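Local coordinates for protein globin II, extracellular (Lumbricus terrestris, PDB 1X9F) that binds haem and carbon monoxide as one globin subunit of the extracellular earthworm haemoglobin erythrocruorin, which probably carries oxygen in the blood, at residues Asp103-Val117 and Trp130-His144. Sequence-based numbering, arbitrary orientation.
Sequences DNYFDAFKTAILHVV and WDACIDHIEDGIKGH. With HEM (protoporphyrin IX containing Fe), chain O.
The G–H helix pair of the globin fold brings Lys110 of helix 103-121 down among Asp131, Asp135, Ile134 and Glu138 of helix 127-142, as a knob in a hole. The two segments run broadly antiparallel, their directions 141° apart, and their axes come within 10.1 Å. Lys110 leaves the backbone with CG anti to N (chi1 178°), lies along Ile134 CG2 and bends at chi3, which carries the ammonium between two carboxylates. NZ makes salt-bridged hydrogen bonds to both: Asp131 OD1, 2.7 Å away, is met on its syn side but well out of the carboxylate plane, and Asp135 OD1, 2.8 Å away, from above the plane. With a methionine in place of Lys110, the two aspartates would probably lose their shared cation and be left facing each other as like charges. Deeper in, Glu138 is buried with its carboxylate against the backbone of Phe106, where OE1 lies 2.7 Å from Phe106 O. The same OE1 sits at the edge of the Phe106 ring. One face of this ring takes Lys142 CG in a CH-pi contact, 3.5 Å from the centroid, while the haem methyl CMC lies over the opposite face, toward its rim. At the other end Val117 lays CG1 over the six-membered ring of Trp130, and Leu114 CD1 packs on Trp130 CB at 3.6 Å; the indole NE1 is hydrogen-bonded to Glu15. With Lys110's salt bridges on the more exposed side and Phe106, Phe109, Glu138 and Ile141 against the porphyrin, the G–H pair forms one wall of the globin haem pocket.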
ATOM      1  N   ASP B 103      -7.351 -54.326 -27.147  1.00 36.21           N
ATOM      2  CA  ASP B 103      -6.175 -53.689 -26.529  1.00 36.99           C
ATOM      3  C   ASP B 103      -5.645 -52.576 -27.418  1.00 36.03           C
ATOM      4  O   ASP B 103      -5.216 -51.522 -26.938  1.00 37.75           O
ATOM      5  CB  ASP B 103      -5.033 -54.692 -26.321  1.00 37.14           C
ATOM      6  CG  ASP B 103      -5.427 -55.893 -25.481  1.00 42.29           C
ATOM      7  OD1 ASP B 103      -6.364 -55.796 -24.647  1.00 43.75           O
ATOM      8  OD2 ASP B 103      -4.824 -56.997 -25.581  1.00 49.30           O
ATOM      9  N   ASN B 104      -5.662 -52.859 -28.714  1.00 35.76           N
ATOM     10  CA  ASN B 104      -5.328 -51.926 -29.769  1.00 34.38           C
ATOM     11  C   ASN B 104      -5.877 -50.521 -29.494  1.00 34.27           C
ATOM     12  O   ASN B 104      -5.207 -49.515 -29.768  1.00 31.55           O
ATOM     13  CB  ASN B 104      -5.911 -52.540 -31.043  1.00 36.15           C
ATOM     14  CG  ASN B 104      -5.902 -51.607 -32.210  1.00 39.52           C
ATOM     15  OD1 ASN B 104      -4.885 -50.993 -32.528  1.00 47.52           O
ATOM     16  ND2 ASN B 104      -7.040 -51.508 -32.883  1.00 46.07           N
ATOM     17  N   TYR B 105      -7.084 -50.462 -28.921  1.00 32.41           N
ATOM     18  CA  TYR B 105      -7.720 -49.182 -28.616  1.00 31.97           C
ATOM     19  C   TYR B 105      -7.179 -48.503 -27.363  1.00 32.06           C
ATOM     20  O   TYR B 105      -6.837 -47.320 -27.413  1.00 31.43           O
ATOM     21  CB  TYR B 105      -9.230 -49.320 -28.502  1.00 31.74           C
ATOM     22  CG  TYR B 105      -9.945 -49.639 -29.786  1.00 31.01           C
ATOM     23  CD1 TYR B 105     -11.319 -49.845 -29.778  1.00 29.13           C
ATOM     24  CD2 TYR B 105      -9.266 -49.742 -31.004  1.00 29.51           C
ATOM     25  CE1 TYR B 105     -12.006 -50.139 -30.932  1.00 30.76           C
ATOM     26  CE2 TYR B 105      -9.947 -50.042 -32.174  1.00 29.09           C
ATOM     27  CZ  TYR B 105     -11.319 -50.240 -32.127  1.00 32.95           C
ATOM     28  OH  TYR B 105     -12.022 -50.539 -33.269  1.00 33.56           O
ATOM     29  N   PHE B 106      -7.118 -49.229 -26.242  1.00 31.26           N
ATOM     30  CA  PHE B 106      -6.484 -48.696 -25.026  1.00 31.46           C
ATOM     31  C   PHE B 106      -5.094 -48.223 -25.366  1.00 32.06           C
ATOM     32  O   PHE B 106      -4.586 -47.272 -24.776  1.00 32.82           O
ATOM     33  CB  PHE B 106      -6.383 -49.745 -23.920  1.00 30.65           C
ATOM     34  CG  PHE B 106      -7.680 -50.048 -23.273  1.00 31.21           C
ATOM     35  CD1 PHE B 106      -8.408 -51.156 -23.666  1.00 29.56           C
ATOM     36  CD2 PHE B 106      -8.194 -49.212 -22.287  1.00 32.39           C
ATOM     37  CE1 PHE B 106      -9.620 -51.444 -23.078  1.00 29.23           C
ATOM     38  CE2 PHE B 106      -9.410 -49.490 -21.696  1.00 30.02           C
ATOM     39  CZ  PHE B 106     -10.126 -50.609 -22.091  1.00 29.59           C
ATOM     40  N   ASP B 107      -4.490 -48.896 -26.338  1.00 32.78           N
ATOM     41  CA  ASP B 107      -3.151 -48.575 -26.777  1.00 34.76           C
ATOM     42  C   ASP B 107      -3.073 -47.217 -27.477  1.00 32.76           C
ATOM     43  O   ASP B 107      -2.182 -46.420 -27.176  1.00 33.46           O
ATOM     44  CB  ASP B 107      -2.612 -49.678 -27.681  1.00 35.93           C
ATOM     45  CG  ASP B 107      -1.115 -49.598 -27.847  1.00 45.34           C
ATOM     46  OD1 ASP B 107      -0.394 -49.939 -26.885  1.00 55.67           O
ATOM     47  OD2 ASP B 107      -0.566 -49.205 -28.900  1.00 51.42           O
ATOM     48  N   ALA B 108      -3.996 -46.955 -28.400  1.00 31.07           N
ATOM     49  CA  ALA B 108      -4.041 -45.663 -29.086  1.00 29.41           C
ATOM     50  C   ALA B 108      -4.361 -44.525 -28.116  1.00 29.82           C
ATOM     51  O   ALA B 108      -3.780 -43.439 -28.202  1.00 28.50           O
ATOM     52  CB  ALA B 108      -5.046 -45.698 -30.216  1.00 28.16           C
ATOM     53  N   PHE B 109      -5.283 -44.793 -27.196  1.00 29.04           N
ATOM     54  CA  PHE B 109      -5.663 -43.825 -26.189  1.00 29.10           C
ATOM     55  C   PHE B 109      -4.444 -43.390 -25.395  1.00 30.58           C
ATOM     56  O   PHE B 109      -4.210 -42.192 -25.212  1.00 31.75           O
ATOM     57  CB  PHE B 109      -6.718 -44.414 -25.258  1.00 28.77           C
ATOM     58  CG  PHE B 109      -7.390 -43.395 -24.392  1.00 29.37           C
ATOM     59  CD1 PHE B 109      -7.163 -43.367 -23.026  1.00 27.62           C
ATOM     60  CD2 PHE B 109      -8.251 -42.457 -24.946  1.00 27.07           C
ATOM     61  CE1 PHE B 109      -7.790 -42.420 -22.223  1.00 28.31           C
ATOM     62  CE2 PHE B 109      -8.875 -41.510 -24.154  1.00 26.77           C
ATOM     63  CZ  PHE B 109      -8.645 -41.489 -22.791  1.00 27.27           C
ATOM     64  N   LYS B 110      -3.661 -44.363 -24.941  1.00 31.56           N
ATOM     65  CA  LYS B 110      -2.451 -44.078 -24.191  1.00 30.31           C
ATOM     66  C   LYS B 110      -1.493 -43.192 -24.986  1.00 31.12           C
ATOM     67  O   LYS B 110      -0.924 -42.245 -24.438  1.00 32.93           O
ATOM     68  CB  LYS B 110      -1.759 -45.375 -23.791  1.00 27.97           C
ATOM     69  CG  LYS B 110      -0.461 -45.163 -23.038  1.00 29.79           C
ATOM     70  CD  LYS B 110       0.141 -46.472 -22.590  1.00 32.22           C
ATOM     71  CE  LYS B 110       0.861 -47.168 -23.739  1.00 29.29           C
ATOM     72  NZ  LYS B 110       1.863 -48.132 -23.199  1.00 25.95           N
ATOM     73  N   THR B 111      -1.317 -43.505 -26.269  1.00 30.27           N
ATOM     74  CA  THR B 111      -0.442 -42.728 -27.144  1.00 29.20           C
ATOM     75  C   THR B 111      -0.955 -41.306 -27.246  1.00 28.05           C
ATOM     76  O   THR B 111      -0.178 -40.350 -27.223  1.00 27.37           O
ATOM     77  CB  THR B 111      -0.396 -43.377 -28.540  1.00 29.85           C
ATOM     78  OG1 THR B 111       0.150 -44.699 -28.428  1.00 31.27           O
ATOM     79  CG2 THR B 111       0.602 -42.666 -29.453  1.00 24.41           C
ATOM     80  N   ALA B 112      -2.273 -41.186 -27.359  1.00 26.87           N
ATOM     81  CA  ALA B 112      -2.930 -39.902 -27.497  1.00 25.65           C
ATOM     82  C   ALA B 112      -2.749 -39.049 -26.243  1.00 26.02           C
ATOM     83  O   ALA B 112      -2.349 -37.885 -26.344  1.00 26.46           O
ATOM     84  CB  ALA B 112      -4.403 -40.098 -27.819  1.00 26.49           C
ATOM     85  N   ILE B 113      -3.034 -39.625 -25.070  1.00 22.81           N
ATOM     86  CA  ILE B 113      -2.795 -38.934 -23.801  1.00 23.43           C
ATOM     87  C   ILE B 113      -1.372 -38.391 -23.755  1.00 24.60           C
ATOM     88  O   ILE B 113      -1.167 -37.204 -23.487  1.00 23.55           O
ATOM     89  CB  ILE B 113      -3.021 -39.857 -22.587  1.00 23.80           C
ATOM     90  CG1 ILE B 113      -4.497 -40.226 -22.435  1.00 22.88           C
ATOM     91  CG2 ILE B 113      -2.538 -39.184 -21.297  1.00 23.66           C
ATOM     92  CD1 ILE B 113      -4.717 -41.339 -21.418  1.00 25.61           C
ATOM     93  N   LEU B 114      -0.398 -39.260 -24.027  1.00 22.39           N
ATOM     94  CA  LEU B 114       1.007 -38.875 -23.958  1.00 22.30           C
ATOM     95  C   LEU B 114       1.339 -37.777 -24.941  1.00 22.00           C
ATOM     96  O   LEU B 114       2.162 -36.908 -24.664  1.00 25.46           O
ATOM     97  CB  LEU B 114       1.913 -40.081 -24.184  1.00 20.01           C
ATOM     98  CG  LEU B 114       2.407 -40.780 -22.917  1.00 18.90           C
ATOM     99  CD1 LEU B 114       1.266 -41.167 -21.979  1.00 18.43           C
ATOM    100  CD2 LEU B 114       3.191 -42.010 -23.310  1.00 20.88           C
ATOM    101  N   HIS B 115       0.662 -37.800 -26.077  1.00 23.71           N
ATOM    102  CA  HIS B 115       0.918 -36.870 -27.142  1.00 23.32           C
ATOM    103  C   HIS B 115       0.417 -35.476 -26.805  1.00 23.17           C
ATOM    104  O   HIS B 115       1.131 -34.484 -26.967  1.00 22.75           O
ATOM    105  CB  HIS B 115       0.214 -37.378 -28.379  1.00 24.35           C
ATOM    106  CG  HIS B 115       0.348 -36.469 -29.545  1.00 32.77           C
ATOM    107  ND1 HIS B 115       1.554 -36.250 -30.172  1.00 38.48           N
ATOM    108  CD2 HIS B 115      -0.564 -35.713 -30.197  1.00 27.74           C
ATOM    109  CE1 HIS B 115       1.377 -35.401 -31.168  1.00 37.28           C
ATOM    110  NE2 HIS B 115       0.101 -35.063 -31.206  1.00 38.70           N
ATOM    111  N   VAL B 116      -0.825 -35.420 -26.343  1.00 21.98           N
ATOM    112  CA  VAL B 116      -1.445 -34.173 -25.959  1.00 20.67           C
ATOM    113  C   VAL B 116      -0.739 -33.594 -24.727  1.00 21.96           C
ATOM    114  O   VAL B 116      -0.452 -32.398 -24.691  1.00 23.65           O
ATOM    115  CB  VAL B 116      -2.966 -34.351 -25.755  1.00 21.69           C
ATOM    116  CG1 VAL B 116      -3.611 -33.048 -25.336  1.00 21.17           C
ATOM    117  CG2 VAL B 116      -3.619 -34.862 -27.040  1.00 21.40           C
ATOM    118  N   VAL B 117      -0.426 -34.440 -23.746  1.00 22.56           N
ATOM    119  CA  VAL B 117       0.308 -33.992 -22.560  1.00 21.61           C
ATOM    120  C   VAL B 117       1.688 -33.433 -22.930  1.00 24.06           C
ATOM    121  O   VAL B 117       2.066 -32.361 -22.445  1.00 25.07           O
ATOM    122  CB  VAL B 117       0.382 -35.098 -21.473  1.00 20.26           C
ATOM    123  CG1 VAL B 117       1.463 -34.800 -20.451  1.00 14.62           C
ATOM    124  CG2 VAL B 117      -0.969 -35.243 -20.780  1.00 17.60           C
ATOM    125  N   TRP B 130       4.968 -41.422 -17.728  1.00 24.23           N
ATOM    126  CA  TRP B 130       3.570 -41.409 -18.154  1.00 25.64           C
ATOM    127  C   TRP B 130       3.157 -42.738 -18.769  1.00 27.15           C
ATOM    128  O   TRP B 130       2.139 -43.313 -18.383  1.00 27.06           O
ATOM    129  CB  TRP B 130       3.303 -40.274 -19.140  1.00 25.11           C
ATOM    130  CG  TRP B 130       3.013 -38.972 -18.486  1.00 26.10           C
ATOM    131  CD1 TRP B 130       3.925 -38.063 -18.034  1.00 23.41           C
ATOM    132  CD2 TRP B 130       1.722 -38.420 -18.205  1.00 23.71           C
ATOM    133  NE1 TRP B 130       3.284 -36.977 -17.490  1.00 22.67           N
ATOM    134  CE2 TRP B 130       1.930 -37.166 -17.584  1.00 24.69           C
ATOM    135  CE3 TRP B 130       0.405 -38.852 -18.420  1.00 20.07           C
ATOM    136  CZ2 TRP B 130       0.874 -36.341 -17.173  1.00 23.66           C
ATOM    137  CZ3 TRP B 130      -0.642 -38.033 -18.015  1.00 22.81           C
ATOM    138  CH2 TRP B 130      -0.400 -36.792 -17.397  1.00 20.48           C
ATOM    139  N   ASP B 131       3.951 -43.224 -19.718  1.00 27.49           N
ATOM    140  CA  ASP B 131       3.659 -44.481 -20.393  1.00 29.67           C
ATOM    141  C   ASP B 131       3.419 -45.607 -19.383  1.00 29.87           C
ATOM    142  O   ASP B 131       2.446 -46.363 -19.489  1.00 28.82           O
ATOM    143  CB  ASP B 131       4.805 -44.842 -21.336  1.00 31.86           C
ATOM    144  CG  ASP B 131       4.508 -46.061 -22.168  1.00 33.92           C
ATOM    145  OD1 ASP B 131       3.534 -46.031 -22.948  1.00 37.69           O
ATOM    146  OD2 ASP B 131       5.194 -47.101 -22.112  1.00 41.45           O
ATOM    147  N   ALA B 132       4.302 -45.687 -18.392  1.00 27.38           N
ATOM    148  CA  ALA B 132       4.238 -46.722 -17.377  1.00 26.12           C
ATOM    149  C   ALA B 132       2.983 -46.600 -16.517  1.00 25.96           C
ATOM    150  O   ALA B 132       2.327 -47.598 -16.218  1.00 28.36           O
ATOM    151  CB  ALA B 132       5.478 -46.663 -16.508  1.00 24.93           C
ATOM    152  N   CYS B 133       2.657 -45.371 -16.121  1.00 25.93           N
ATOM    153  CA  CYS B 133       1.526 -45.120 -15.239  1.00 25.33           C
ATOM    154  C   CYS B 133       0.177 -45.206 -15.950  1.00 23.82           C
ATOM    155  O   CYS B 133      -0.799 -45.651 -15.347  1.00 23.91           O
ATOM    156  CB  CYS B 133       1.705 -43.784 -14.510  1.00 26.33           C
ATOM    157  SG  CYS B 133       2.929 -43.882 -13.175  1.00 31.33           S
ATOM    158  N   ILE B 134       0.109 -44.798 -17.219  1.00 23.26           N
ATOM    159  CA  ILE B 134      -1.129 -44.988 -17.989  1.00 25.73           C
ATOM    160  C   ILE B 134      -1.396 -46.485 -18.224  1.00 27.03           C
ATOM    161  O   ILE B 134      -2.542 -46.936 -18.138  1.00 26.19           O
ATOM    162  CB  ILE B 134      -1.125 -44.185 -19.328  1.00 25.65           C
ATOM    163  CG1 ILE B 134      -0.982 -42.674 -19.076  1.00 25.07           C
ATOM    164  CG2 ILE B 134      -2.399 -44.460 -20.132  1.00 21.36           C
ATOM    165  CD1 ILE B 134      -2.025 -42.067 -18.138  1.00 23.95           C
ATOM    166  N   ASP B 135      -0.333 -47.240 -18.505  1.00 28.15           N
ATOM    167  CA  ASP B 135      -0.421 -48.695 -18.625  1.00 30.65           C
ATOM    168  C   ASP B 135      -1.017 -49.311 -17.387  1.00 30.23           C
ATOM    169  O   ASP B 135      -1.970 -50.091 -17.468  1.00 29.44           O
ATOM    170  CB  ASP B 135       0.960 -49.308 -18.847  1.00 32.32           C
ATOM    171  CG  ASP B 135       1.179 -49.735 -20.277  1.00 37.67           C
ATOM    172  OD1 ASP B 135       0.398 -49.318 -21.162  1.00 41.76           O
ATOM    173  OD2 ASP B 135       2.111 -50.496 -20.613  1.00 44.49           O
ATOM    174  N   HIS B 136      -0.436 -48.959 -16.244  1.00 29.82           N
ATOM    175  CA  HIS B 136      -0.901 -49.458 -14.965  1.00 28.47           C
ATOM    176  C   HIS B 136      -2.384 -49.187 -14.773  1.00 27.42           C
ATOM    177  O   HIS B 136      -3.107 -50.023 -14.233  1.00 30.47           O
ATOM    178  CB  HIS B 136      -0.122 -48.833 -13.812  1.00 26.51           C
ATOM    179  CG  HIS B 136      -0.525 -49.371 -12.480  1.00 29.40           C
ATOM    180  ND1 HIS B 136      -0.574 -50.723 -12.222  1.00 34.60           N
ATOM    181  CD2 HIS B 136      -0.919 -48.755 -11.342  1.00 34.98           C
ATOM    182  CE1 HIS B 136      -0.978 -50.919 -10.981  1.00 29.85           C
ATOM    183  NE2 HIS B 136      -1.187 -49.740 -10.422  1.00 34.76           N
ATOM    184  N   ILE B 137      -2.828 -48.015 -15.212  1.00 26.03           N
ATOM    185  CA  ILE B 137      -4.219 -47.623 -15.033  1.00 26.97           C
ATOM    186  C   ILE B 137      -5.122 -48.421 -15.974  1.00 26.83           C
ATOM    187  O   ILE B 137      -6.178 -48.914 -15.566  1.00 25.75           O
ATOM    188  CB  ILE B 137      -4.375 -46.088 -15.200  1.00 27.07           C
ATOM    189  CG1 ILE B 137      -3.833 -45.373 -13.955  1.00 22.46           C
ATOM    190  CG2 ILE B 137      -5.835 -45.705 -15.443  1.00 19.18           C
ATOM    191  CD1 ILE B 137      -3.462 -43.914 -14.174  1.00 20.18           C
ATOM    192  N   GLU B 138      -4.681 -48.564 -17.221  1.00 27.00           N
ATOM    193  CA  GLU B 138      -5.434 -49.316 -18.217  1.00 28.42           C
ATOM    194  C   GLU B 138      -5.513 -50.819 -17.915  1.00 29.30           C
ATOM    195  O   GLU B 138      -6.531 -51.446 -18.214  1.00 29.68           O
ATOM    196  CB  GLU B 138      -4.895 -49.043 -19.626  1.00 28.78           C
ATOM    197  CG  GLU B 138      -5.180 -47.629 -20.123  1.00 24.43           C
ATOM    198  CD  GLU B 138      -4.658 -47.362 -21.525  1.00 30.34           C
ATOM    199  OE1 GLU B 138      -5.348 -46.642 -22.281  1.00 29.81           O
ATOM    200  OE2 GLU B 138      -3.564 -47.861 -21.871  1.00 29.37           O
ATOM    201  N   ASP B 139      -4.468 -51.390 -17.316  1.00 30.43           N
ATOM    202  CA  ASP B 139      -4.517 -52.797 -16.899  1.00 33.18           C
ATOM    203  C   ASP B 139      -5.710 -53.070 -15.988  1.00 33.76           C
ATOM    204  O   ASP B 139      -6.303 -54.146 -16.046  1.00 35.41           O
ATOM    205  CB  ASP B 139      -3.227 -53.226 -16.186  1.00 32.90           C
ATOM    206  CG  ASP B 139      -2.074 -53.461 -17.149  1.00 38.84           C
ATOM    207  OD1 ASP B 139      -2.316 -53.684 -18.356  1.00 44.65           O
ATOM    208  OD2 ASP B 139      -0.880 -53.448 -16.778  1.00 44.22           O
ATOM    209  N   GLY B 140      -6.047 -52.095 -15.145  1.00 33.63           N
ATOM    210  CA  GLY B 140      -7.171 -52.219 -14.226  1.00 32.16           C
ATOM    211  C   GLY B 140      -8.535 -52.015 -14.868  1.00 33.73           C
ATOM    212  O   GLY B 140      -9.547 -52.436 -14.307  1.00 33.81           O
ATOM    213  N   ILE B 141      -8.578 -51.365 -16.029  1.00 33.01           N
ATOM    214  CA  ILE B 141      -9.853 -51.123 -16.711  1.00 35.41           C
ATOM    215  C   ILE B 141     -10.172 -52.299 -17.634  1.00 38.07           C
ATOM    216  O   ILE B 141     -11.322 -52.739 -17.744  1.00 36.24           O
ATOM    217  CB  ILE B 141      -9.820 -49.776 -17.489  1.00 35.84           C
ATOM    218  CG1 ILE B 141      -9.576 -48.606 -16.525  1.00 34.06           C
ATOM    219  CG2 ILE B 141     -11.123 -49.562 -18.272  1.00 34.89           C
ATOM    220  CD1 ILE B 141      -8.903 -47.391 -17.168  1.00 30.06           C
ATOM    221  N   LYS B 142      -9.131 -52.798 -18.285  1.00 41.80           N
ATOM    222  CA  LYS B 142      -9.232 -53.976 -19.119  1.00 44.76           C
ATOM    223  C   LYS B 142      -9.506 -55.192 -18.245  1.00 50.44           C
ATOM    224  O   LYS B 142     -10.355 -56.023 -18.570  1.00 51.23           O
ATOM    225  CB  LYS B 142      -7.928 -54.175 -19.898  1.00 42.29           C
ATOM    226  CG  LYS B 142      -7.633 -53.018 -20.850  1.00 35.37           C
ATOM    227  CD  LYS B 142      -6.620 -53.411 -21.916  1.00 32.24           C
ATOM    228  CE  LYS B 142      -5.205 -53.538 -21.350  1.00 34.37           C
ATOM    229  NZ  LYS B 142      -4.207 -53.628 -22.459  1.00 31.47           N
ATOM    230  N   GLY B 143      -8.794 -55.271 -17.118  1.00 57.16           N
ATOM    231  CA  GLY B 143      -8.767 -56.480 -16.291  1.00 64.65           C
ATOM    232  C   GLY B 143      -7.764 -57.499 -16.804  1.00 69.92           C
ATOM    233  O   GLY B 143      -7.525 -58.530 -16.163  1.00 70.70           O
ATOM    234  N   HIS B 144      -7.184 -57.205 -17.970  1.00 74.31           N
ATOM    235  CA  HIS B 144      -6.209 -58.076 -18.622  1.00 78.58           C
ATOM    236  C   HIS B 144      -4.804 -57.729 -18.144  1.00 80.27           C
ATOM    237  O   HIS B 144      -4.559 -56.629 -17.609  1.00 80.59           O
ATOM    238  CB  HIS B 144      -6.256 -57.929 -20.156  1.00 79.69           C
ATOM    239  CG  HIS B 144      -7.508 -58.448 -20.802  1.00 84.38           C
ATOM    240  ND1 HIS B 144      -8.020 -59.706 -20.561  1.00 90.16           N
ATOM    241  CD2 HIS B 144      -8.326 -57.884 -21.724  1.00 88.12           C
ATOM    242  CE1 HIS B 144      -9.111 -59.884 -21.284  1.00 91.30           C
ATOM    243  NE2 HIS B 144      -9.318 -58.794 -22.000  1.00 93.55           N
TER
HETATM  244  CHA HEM O 160     -17.315 -44.534 -20.834  1.00 20.41           C
HETATM  245  CHB HEM O 160     -13.100 -43.920 -18.443  1.00 20.04           C
HETATM  246  CHC HEM O 160     -10.649 -45.831 -22.220  1.00 17.94           C
HETATM  247  CHD HEM O 160     -14.897 -46.674 -24.516  1.00 16.55           C
HETATM  248  C1A HEM O 160     -16.324 -44.102 -19.836  1.00 19.81           C
HETATM  249  C2A HEM O 160     -16.739 -43.430 -18.689  1.00 21.33           C
HETATM  250  C3A HEM O 160     -15.507 -43.211 -17.931  1.00 21.79           C
HETATM  251  C4A HEM O 160     -14.509 -43.855 -18.810  1.00 19.47           C
HETATM  252  CMA HEM O 160     -15.317 -42.518 -16.604  1.00 18.23           C
HETATM  253  CAA HEM O 160     -18.124 -42.961 -18.321  1.00 24.08           C
HETATM  254  CBA HEM O 160     -18.894 -43.944 -17.462  1.00 28.75           C
HETATM  255  CGA HEM O 160     -20.272 -43.348 -17.296  1.00 32.66           C
HETATM  256  O1A HEM O 160     -20.437 -42.415 -16.476  1.00 38.78           O
HETATM  257  O2A HEM O 160     -21.199 -43.805 -17.997  1.00 34.26           O
HETATM  258  C1B HEM O 160     -12.030 -44.401 -19.312  1.00 17.96           C
HETATM  259  C2B HEM O 160     -10.716 -44.281 -18.917  1.00 17.59           C
HETATM  260  C3B HEM O 160     -10.067 -44.827 -19.975  1.00 20.01           C
HETATM  261  C4B HEM O 160     -10.975 -45.231 -20.928  1.00 20.00           C
HETATM  262  CMB HEM O 160     -10.143 -43.701 -17.649  1.00 16.72           C
HETATM  263  CAB HEM O 160      -8.736 -44.883 -19.968  1.00 18.44           C
HETATM  264  CBB HEM O 160      -7.423 -44.916 -19.847  1.00 23.72           C
HETATM  265  C1C HEM O 160     -11.644 -46.195 -23.235  1.00 18.46           C
HETATM  266  C2C HEM O 160     -11.231 -46.692 -24.455  1.00 15.34           C
HETATM  267  C3C HEM O 160     -12.422 -46.933 -25.100  1.00 19.91           C
HETATM  268  C4C HEM O 160     -13.450 -46.555 -24.234  1.00 15.91           C
HETATM  269  CMC HEM O 160      -9.806 -46.917 -24.900  1.00 22.11           C
HETATM  270  CAC HEM O 160     -12.536 -47.492 -26.474  1.00 22.34           C
HETATM  271  CBC HEM O 160     -11.920 -46.861 -27.486  1.00 21.57           C
HETATM  272  C1D HEM O 160     -15.991 -46.153 -23.667  1.00 18.96           C
HETATM  273  C2D HEM O 160     -17.315 -46.166 -24.099  1.00 18.02           C
HETATM  274  C3D HEM O 160     -18.035 -45.564 -23.093  1.00 17.18           C
HETATM  275  C4D HEM O 160     -17.006 -45.231 -22.089  1.00 18.55           C
HETATM  276  CMD HEM O 160     -17.848 -46.726 -25.397  1.00 20.43           C
HETATM  277  CAD HEM O 160     -19.523 -45.333 -23.013  1.00 19.72           C
HETATM  278  CBD HEM O 160     -19.954 -44.193 -23.919  1.00 24.88           C
HETATM  279  CGD HEM O 160     -21.437 -44.012 -23.716  1.00 24.92           C
HETATM  280  O1D HEM O 160     -21.866 -43.669 -22.593  1.00 29.13           O
HETATM  281  O2D HEM O 160     -22.191 -44.222 -24.686  1.00 32.81           O
HETATM  282  NA  HEM O 160     -14.996 -44.428 -19.935  1.00 19.43           N
HETATM  283  NB  HEM O 160     -12.241 -44.975 -20.523  1.00 14.12           N
HETATM  284  NC  HEM O 160     -12.988 -46.116 -23.036  1.00 16.89           N
HETATM  285  ND  HEM O 160     -15.757 -45.583 -22.456  1.00 18.51           N
HETATM  286 FE   HEM O 160     -14.006 -45.343 -21.457  1.00 24.19          FE